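Local coordinates for protein ectonucleoside triphosphate diphosphohydrolase 4 (Homo sapiens, PDB 6WG5) that belongs to the GDA1/CD39 family, whose members share a two-lobed fold of the actin-ATPase clan, at residues Y401-A410 / S446-H454; Y413-R422 / L436-F444. All blocks are in the same frame, centred on the assembly; numbering follows the deposited sequence.

How the contacts relate
Both contacts use helix 403-414 and helix 436-456, and their centres lie about 16 Å apart. The chain between the two segments of contact 1 contains all of contact 2. From contact centre to chain centre the distance is about 21 Å for contact 1 and about 28 Å for contact 2. The chemistry differs too: in 401-410 / 446-454 nine of ten touching residues are buried and aromatic rings dominate, with one side-chain hydrogen bond and one water bridge. In 413-422 / 436-444, still largely buried but with Leu436 exposed, a disulfide, a hydroxyl-to-carbonyl bond and a leucine knob join the first turns of helix 436-456 to the neighbouring helices.

Contact 1. Residues Y401-A410 / S446-H454; sequences YNAAKFTKAA and SAWMFEVFH
Tyr401 and His454 make the direct polar link, a hydrogen bond in which Tyr401 OH lies 2.9 Å from His454 NE2, near the imidazole plane at its edge. His454 ND1 bonds to Phe459 O, so both nitrogens are engaged and the ring's rotation is fixed. A second polar link runs through a water that donates to Ala410 O and, at 2.9 Å, to Ser446 OG; that hydroxyl also bonds within its own helix, to Cys443 O.

Among the rings, Phe453 turns its edge toward the face of Tyr401 in an offset edge-to-face pair, planes at 76° and centroids 5.6 Å apart. Phe406 and Phe450 lie alongside, pointing opposite ways, with CD2 of Phe406 4.0 Å from CD1 of Phe450.

Sulfur and methyl contacts fill in between. The Met449 methyl, CE, sits over one face of Phe406, 4.2 Å from CZ; the sulfur, SD, stands obliquely 5.2 Å from the ring centroid, a Met-aromatic contact. For Thr407, a chi1 of 53° sets OG1 between the backbone N and the carbonyl carbon, facing its own helix, and leaves CG2 against Phe450.

The helices run nearly antiparallel, at 152°, with a closest approach of 11.2 Å between the axes of these short segments. Helix 436-456 lies on strand 221-225 of a mixed sheet and carries helix 403-414 on another flank, consistent with the layered alpha/beta fold of the actin-like clan.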
# COMPACT_ATOMS: atom_id res chain seq x y z
N TYR A 401 -16.65 -2.86 6.90
CA TYR A 401 -16.85 -1.63 7.64
C TYR A 401 -18.31 -1.21 7.62
O TYR A 401 -19.00 -1.35 6.61
CB TYR A 401 -15.98 -0.52 7.04
CG TYR A 401 -16.22 0.85 7.61
CD1 TYR A 401 -15.64 1.23 8.82
CD2 TYR A 401 -17.01 1.78 6.95
CE1 TYR A 401 -15.85 2.49 9.34
CE2 TYR A 401 -17.23 3.04 7.47
CZ TYR A 401 -16.64 3.39 8.67
OH TYR A 401 -16.84 4.64 9.19
N ASN A 402 -18.79 -0.71 8.76
CA ASN A 402 -20.14 -0.16 8.88
C ASN A 402 -20.05 1.07 9.78
O ASN A 402 -19.74 0.95 10.97
CB ASN A 402 -21.11 -1.19 9.46
CG ASN A 402 -22.51 -0.64 9.63
OD1 ASN A 402 -22.81 0.03 10.61
ND2 ASN A 402 -23.38 -0.92 8.66
N ALA A 403 -20.33 2.24 9.20
CA ALA A 403 -20.13 3.49 9.93
C ALA A 403 -20.91 3.51 11.24
O ALA A 403 -20.36 3.82 12.30
CB ALA A 403 -20.53 4.68 9.05
N ALA A 404 -22.20 3.17 11.19
CA ALA A 404 -23.02 3.21 12.39
C ALA A 404 -22.43 2.34 13.49
O ALA A 404 -22.28 2.79 14.63
CB ALA A 404 -24.45 2.77 12.06
N LYS A 405 -22.10 1.09 13.17
CA LYS A 405 -21.55 0.19 14.17
C LYS A 405 -20.19 0.67 14.66
O LYS A 405 -19.85 0.46 15.83
CB LYS A 405 -21.43 -1.22 13.61
CG LYS A 405 -22.76 -1.89 13.29
CD LYS A 405 -22.53 -3.22 12.61
CE LYS A 405 -23.84 -3.97 12.39
NZ LYS A 405 -23.59 -5.30 11.76
N PHE A 406 -19.41 1.30 13.78
CA PHE A 406 -18.07 1.75 14.17
C PHE A 406 -18.15 2.97 15.08
O PHE A 406 -17.52 3.01 16.14
CB PHE A 406 -17.25 2.05 12.92
CG PHE A 406 -15.96 2.77 13.21
CD1 PHE A 406 -14.85 2.07 13.64
CD2 PHE A 406 -15.86 4.14 13.04
CE1 PHE A 406 -13.66 2.72 13.91
CE2 PHE A 406 -14.68 4.80 13.30
CZ PHE A 406 -13.58 4.09 13.73
N THR A 407 -18.92 3.98 14.68
CA THR A 407 -19.00 5.21 15.47
C THR A 407 -19.54 4.92 16.87
O THR A 407 -19.08 5.50 17.85
CB THR A 407 -19.88 6.24 14.77
OG1 THR A 407 -21.15 5.66 14.45
CG2 THR A 407 -19.21 6.74 13.50
N LYS A 408 -20.52 4.01 16.97
CA LYS A 408 -21.05 3.65 18.28
C LYS A 408 -19.98 3.01 19.15
O LYS A 408 -19.74 3.44 20.29
CB LYS A 408 -22.24 2.71 18.11
CG LYS A 408 -22.93 2.32 19.41
CD LYS A 408 -24.15 1.46 19.14
CE LYS A 408 -24.90 1.12 20.41
NZ LYS A 408 -26.14 0.33 20.13
N ALA A 409 -19.31 1.98 18.63
CA ALA A 409 -18.26 1.32 19.39
C ALA A 409 -17.11 2.28 19.70
O ALA A 409 -16.57 2.28 20.80
CB ALA A 409 -17.74 0.10 18.63
N ALA A 410 -16.74 3.11 18.72
CA ALA A 410 -15.67 4.08 18.94
C ALA A 410 -16.05 5.08 20.01
O ALA A 410 -15.23 5.43 20.87
CB ALA A 410 -15.33 4.79 17.63
N SER A 446 -9.05 6.56 15.69
CA SER A 446 -10.35 6.13 15.17
C SER A 446 -11.11 7.30 14.57
O SER A 446 -11.75 7.17 13.52
CB SER A 446 -11.17 5.47 16.28
OG SER A 446 -11.47 6.39 17.31
N ALA A 447 -11.05 8.47 15.22
CA ALA A 447 -11.73 9.65 14.70
C ALA A 447 -11.03 10.18 13.45
O ALA A 447 -11.68 10.57 12.48
CB ALA A 447 -11.78 10.74 15.77
N TRP A 448 -9.69 10.20 13.46
CA TRP A 448 -8.94 10.59 12.28
C TRP A 448 -9.25 9.65 11.12
O TRP A 448 -9.49 10.10 9.99
CB TRP A 448 -7.45 10.59 12.60
CG TRP A 448 -6.58 10.97 11.44
CD1 TRP A 448 -5.74 10.15 10.74
CD2 TRP A 448 -6.45 12.27 10.86
NE1 TRP A 448 -5.10 10.86 9.76
CE2 TRP A 448 -5.51 12.17 9.81
CE3 TRP A 448 -7.02 13.52 11.12
CZ2 TRP A 448 -5.15 13.25 9.01
CZ3 TRP A 448 -6.66 14.60 10.34
CH2 TRP A 448 -5.73 14.46 9.29
N MET A 449 -9.25 8.34 11.38
CA MET A 449 -9.63 7.37 10.35
C MET A 449 -11.01 7.70 9.79
O MET A 449 -11.21 7.70 8.57
CB MET A 449 -9.62 5.96 10.95
CG MET A 449 -9.59 4.85 9.92
SD MET A 449 -10.65 3.45 10.37
CE MET A 449 -12.23 4.06 9.80
N PHE A 450 -11.97 7.98 10.67
CA PHE A 450 -13.34 8.22 10.23
C PHE A 450 -13.43 9.46 9.35
O PHE A 450 -14.14 9.47 8.34
CB PHE A 450 -14.25 8.36 11.45
CG PHE A 450 -15.70 8.54 11.10
CD1 PHE A 450 -16.54 7.45 10.98
CD2 PHE A 450 -16.23 9.81 10.91
CE1 PHE A 450 -17.87 7.61 10.66
CE2 PHE A 450 -17.56 9.97 10.59
CZ PHE A 450 -18.39 8.87 10.47
N GLU A 451 -12.71 10.52 9.72
CA GLU A 451 -12.81 11.79 9.00
C GLU A 451 -12.05 11.75 7.68
O GLU A 451 -12.55 12.22 6.66
CB GLU A 451 -12.31 12.93 9.87
CG GLU A 451 -13.26 13.31 11.00
CD GLU A 451 -14.57 13.87 10.48
OE1 GLU A 451 -14.58 14.39 9.35
OE2 GLU A 451 -15.58 13.79 11.20
N VAL A 452 -10.82 11.22 7.69
CA VAL A 452 -10.07 11.06 6.44
C VAL A 452 -10.91 10.30 5.43
O VAL A 452 -10.95 10.65 4.24
CB VAL A 452 -8.74 10.34 6.72
CG1 VAL A 452 -8.03 9.97 5.42
CG2 VAL A 452 -7.85 11.20 7.59
N PHE A 453 -11.61 9.26 5.88
CA PHE A 453 -12.38 8.41 4.97
C PHE A 453 -13.61 9.14 4.45
O PHE A 453 -13.81 9.24 3.23
CB PHE A 453 -12.77 7.13 5.70
CG PHE A 453 -13.48 6.11 4.84
CD1 PHE A 453 -12.84 5.54 3.75
CD2 PHE A 453 -14.77 5.71 5.14
CE1 PHE A 453 -13.48 4.60 2.97
CE2 PHE A 453 -15.42 4.78 4.36
CZ PHE A 453 -14.77 4.22 3.27
N HIS A 454 -14.45 9.66 5.34
CA HIS A 454 -15.76 10.16 4.95
C HIS A 454 -15.78 11.61 4.52
O HIS A 454 -16.72 12.02 3.83
CB HIS A 454 -16.75 9.97 6.10
CG HIS A 454 -17.15 8.55 6.33
ND1 HIS A 454 -17.86 7.82 5.40
CD2 HIS A 454 -16.94 7.71 7.37
CE1 HIS A 454 -18.07 6.60 5.86
NE2 HIS A 454 -17.52 6.51 7.06
O HOH W 1 -12.39 4.67 19.49

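Contact 2. Residues Y413-R422 / L436-F444; sequences YCATKWSILR and LHRLKYQCF
Tyr413 OH donates to Leu439 O at 2.6 Å, the one direct hydrogen bond across these segments. The hydroxyl lies in the carbonyl plane on a lone pair, with a C=O...O angle of 112°. The bond falls where helix 436-444 is kinked: Cys443 N makes no bond to the preceding turn, and the phenol takes up the carbonyl one turn back. Next to it comes the motif, a disulfide tying two helices together: Cys414 SG to Cys443 SG, 2.0 Å, with chi3 at -128°. Cys443 SG also meets the edge of the phenol in its plane, 3.7 Å from Tyr413 CD2. Obliquely to the same ring, Gln442 CG approaches Tyr413 CE2 at 3.5 Å. Arg438, one turn back on the same helix, donates from NH1 to Gln442 OE1 (3.0 Å) and also pairs with Glu386; Cys390 O, outside the segments, takes Gln442 NE2.

Further along, where the axes of the short segments 418-422 and 436-444 approach to 11.0 Å, the packing is knob-into-hole. Leu439 is the knob, set among Tyr413, Trp418, Leu421 and Arg422. Its CD2 lies 3.7 Å from Trp418 CH2, while CD1 lies beside the Tyr413 hydroxyl. CZ3 and CH2 of Trp418 also meet CA and CB of Lys440 obliquely, while the Leu439 carbonyl lies at the indole edge; the lysine chain extends away to a salt bridge with Asp328.

At the solvent-facing end, the Arg422 chain bends at chi2 (71°) and passes athwart Leu436. Arg422 NH1 is paired with Asp426, and Leu436 CD2 lies off-centre over one guanidinium face, 3.5 Å from Arg422 NE.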
# COMPACT_ATOMS: atom_id res chain seq x y z
N TYR A 413 -15.85 3.31 23.50
CA TYR A 413 -14.48 3.11 23.96
C TYR A 413 -13.91 4.40 24.54
O TYR A 413 -13.31 4.39 25.62
CB TYR A 413 -13.61 2.61 22.81
CG TYR A 413 -12.15 2.44 23.18
CD1 TYR A 413 -11.68 1.24 23.70
CD2 TYR A 413 -11.25 3.48 23.01
CE1 TYR A 413 -10.35 1.08 24.05
CE2 TYR A 413 -9.91 3.33 23.36
CZ TYR A 413 -9.47 2.13 23.88
OH TYR A 413 -8.15 1.98 24.22
N CYS A 414 -14.11 5.52 23.85
CA CYS A 414 -13.53 6.79 24.30
C CYS A 414 -14.14 7.25 25.61
O CYS A 414 -13.44 7.82 26.45
CB CYS A 414 -13.71 7.85 23.21
SG CYS A 414 -12.78 7.41 21.74
N ALA A 415 -15.44 7.03 25.80
CA ALA A 415 -16.11 7.46 27.01
C ALA A 415 -15.83 6.55 28.21
O ALA A 415 -16.35 6.81 29.30
CB ALA A 415 -17.62 7.52 26.77
N THR A 416 -15.01 5.51 28.04
CA THR A 416 -14.68 4.60 29.13
C THR A 416 -13.49 5.14 29.90
O THR A 416 -12.49 5.54 29.31
CB THR A 416 -14.37 3.21 28.58
OG1 THR A 416 -15.49 2.72 27.83
CG2 THR A 416 -14.07 2.23 29.72
N LYS A 417 -13.60 5.15 31.23
CA LYS A 417 -12.52 5.64 32.07
C LYS A 417 -11.21 4.94 31.73
O LYS A 417 -11.18 3.73 31.46
CB LYS A 417 -12.84 5.41 33.55
CG LYS A 417 -14.01 6.20 34.09
CD LYS A 417 -14.19 5.91 35.57
CE LYS A 417 -15.64 6.03 36.00
NZ LYS A 417 -15.90 5.20 37.21
N TRP A 418 -10.12 5.71 31.74
CA TRP A 418 -8.81 5.15 31.42
C TRP A 418 -8.48 3.96 32.32
O TRP A 418 -7.89 2.98 31.86
CB TRP A 418 -7.75 6.24 31.56
CG TRP A 418 -6.35 5.77 31.32
CD1 TRP A 418 -5.33 5.75 32.22
CD2 TRP A 418 -5.82 5.24 30.10
NE1 TRP A 418 -4.19 5.24 31.63
CE2 TRP A 418 -4.47 4.92 30.33
CE3 TRP A 418 -6.36 5.00 28.83
CZ2 TRP A 418 -3.65 4.38 29.34
CZ3 TRP A 418 -5.54 4.47 27.85
CH2 TRP A 418 -4.20 4.16 28.11
N SER A 419 -8.85 4.03 33.60
CA SER A 419 -8.53 2.94 34.51
C SER A 419 -9.24 1.66 34.12
O SER A 419 -8.68 0.56 34.23
CB SER A 419 -8.88 3.34 35.94
OG SER A 419 -10.25 3.67 36.05
N ILE A 420 -10.49 1.77 33.66
CA ILE A 420 -11.23 0.59 33.20
C ILE A 420 -10.57 0.01 31.95
O ILE A 420 -10.30 -1.19 31.88
CB ILE A 420 -12.70 0.95 32.94
CG1 ILE A 420 -13.37 1.40 34.25
CG2 ILE A 420 -13.45 -0.23 32.33
CD1 ILE A 420 -14.75 1.99 34.08
N LEU A 421 -10.31 0.85 30.95
CA LEU A 421 -9.57 0.41 29.77
C LEU A 421 -8.25 -0.23 30.17
O LEU A 421 -7.89 -1.31 29.68
CB LEU A 421 -9.32 1.59 28.83
CG LEU A 421 -10.55 2.26 28.21
CD1 LEU A 421 -10.11 3.46 27.39
CD2 LEU A 421 -11.33 1.27 27.36
N ARG A 422 -7.53 0.42 31.08
CA ARG A 422 -6.24 -0.10 31.52
C ARG A 422 -6.40 -1.45 32.20
O ARG A 422 -5.59 -2.36 31.98
CB ARG A 422 -5.59 0.91 32.47
CG ARG A 422 -4.14 0.65 32.77
CD ARG A 422 -3.26 0.93 31.57
NE ARG A 422 -1.85 0.80 31.93
CZ ARG A 422 -1.23 -0.37 32.12
NH1 ARG A 422 -1.91 -1.51 31.98
NH2 ARG A 422 0.05 -0.39 32.45
N LEU A 436 0.01 -0.62 24.74
CA LEU A 436 -0.48 0.54 25.47
C LEU A 436 -0.59 1.77 24.58
O LEU A 436 -1.46 2.61 24.80
CB LEU A 436 0.43 0.82 26.67
CG LEU A 436 0.21 -0.11 27.86
CD1 LEU A 436 1.34 0.04 28.87
CD2 LEU A 436 -1.14 0.15 28.53
N HIS A 437 0.28 1.89 23.58
CA HIS A 437 0.15 2.98 22.61
C HIS A 437 -1.19 2.89 21.88
O HIS A 437 -1.87 3.90 21.68
CB HIS A 437 1.32 2.95 21.63
CG HIS A 437 1.40 4.15 20.74
ND1 HIS A 437 0.58 4.32 19.64
CD2 HIS A 437 2.21 5.23 20.78
CE1 HIS A 437 0.88 5.46 19.05
NE2 HIS A 437 1.86 6.04 19.72
N ARG A 438 -1.57 1.68 21.46
CA ARG A 438 -2.88 1.49 20.84
C ARG A 438 -4.00 1.88 21.80
O ARG A 438 -4.96 2.55 21.41
CB ARG A 438 -3.03 0.04 20.38
CG ARG A 438 -4.46 -0.40 20.07
CD ARG A 438 -5.11 0.48 19.02
NE ARG A 438 -4.28 0.63 17.83
CZ ARG A 438 -4.57 1.43 16.81
NH1 ARG A 438 -5.69 2.14 16.81
NH2 ARG A 438 -3.75 1.50 15.77
N LEU A 439 -3.89 1.46 23.06
CA LEU A 439 -4.93 1.76 24.03
C LEU A 439 -5.09 3.26 24.24
O LEU A 439 -6.20 3.76 24.43
CB LEU A 439 -4.61 1.06 25.36
CG LEU A 439 -5.76 0.91 26.34
CD1 LEU A 439 -6.69 -0.22 25.91
CD2 LEU A 439 -5.24 0.66 27.75
N LYS A 440 -3.98 4.00 24.20
CA LYS A 440 -4.01 5.42 24.50
C LYS A 440 -4.48 6.25 23.31
O LYS A 440 -5.24 7.21 23.49
CB LYS A 440 -2.61 5.87 24.94
CG LYS A 440 -2.43 7.37 25.11
CD LYS A 440 -1.12 7.65 25.82
CE LYS A 440 -0.80 9.13 25.88
NZ LYS A 440 0.58 9.35 26.40
N TYR A 441 -4.05 5.90 22.10
CA TYR A 441 -4.31 6.73 20.92
C TYR A 441 -5.39 6.15 20.02
O TYR A 441 -5.60 6.67 18.91
CB TYR A 441 -3.00 6.93 20.14
CG TYR A 441 -1.97 7.70 20.93
CD1 TYR A 441 -2.13 9.05 21.17
CD2 TYR A 441 -0.84 7.07 21.44
CE1 TYR A 441 -1.19 9.77 21.89
CE2 TYR A 441 0.10 7.77 22.17
CZ TYR A 441 -0.08 9.12 22.39
OH TYR A 441 0.85 9.84 23.11
N GLN A 442 -6.09 5.10 20.45
CA GLN A 442 -7.19 4.56 19.66
C GLN A 442 -8.22 5.63 19.36
O GLN A 442 -8.75 5.70 18.24
CB GLN A 442 -7.84 3.39 20.41
CG GLN A 442 -9.27 3.04 19.96
CD GLN A 442 -9.32 2.39 18.59
OE1 GLN A 442 -8.33 1.86 18.10
NE2 GLN A 442 -10.50 2.42 17.97
N CYS A 443 -8.54 6.48 20.34
CA CYS A 443 -9.61 7.46 20.15
C CYS A 443 -9.26 8.45 19.06
O CYS A 443 -10.02 8.62 18.10
CB CYS A 443 -9.89 8.18 21.47
SG CYS A 443 -10.91 7.15 22.49
N PHE A 444 -8.12 9.12 19.19
CA PHE A 444 -7.71 10.06 18.16
C PHE A 444 -7.65 9.38 16.80
O PHE A 444 -8.17 9.90 15.80
CB PHE A 444 -6.36 10.68 18.50
CG PHE A 444 -5.85 11.61 17.44
CD1 PHE A 444 -6.10 12.97 17.51
CD2 PHE A 444 -5.14 11.12 16.36
CE1 PHE A 444 -5.64 13.82 16.53
CE2 PHE A 444 -4.69 11.97 15.37
CZ PHE A 444 -4.94 13.32 15.46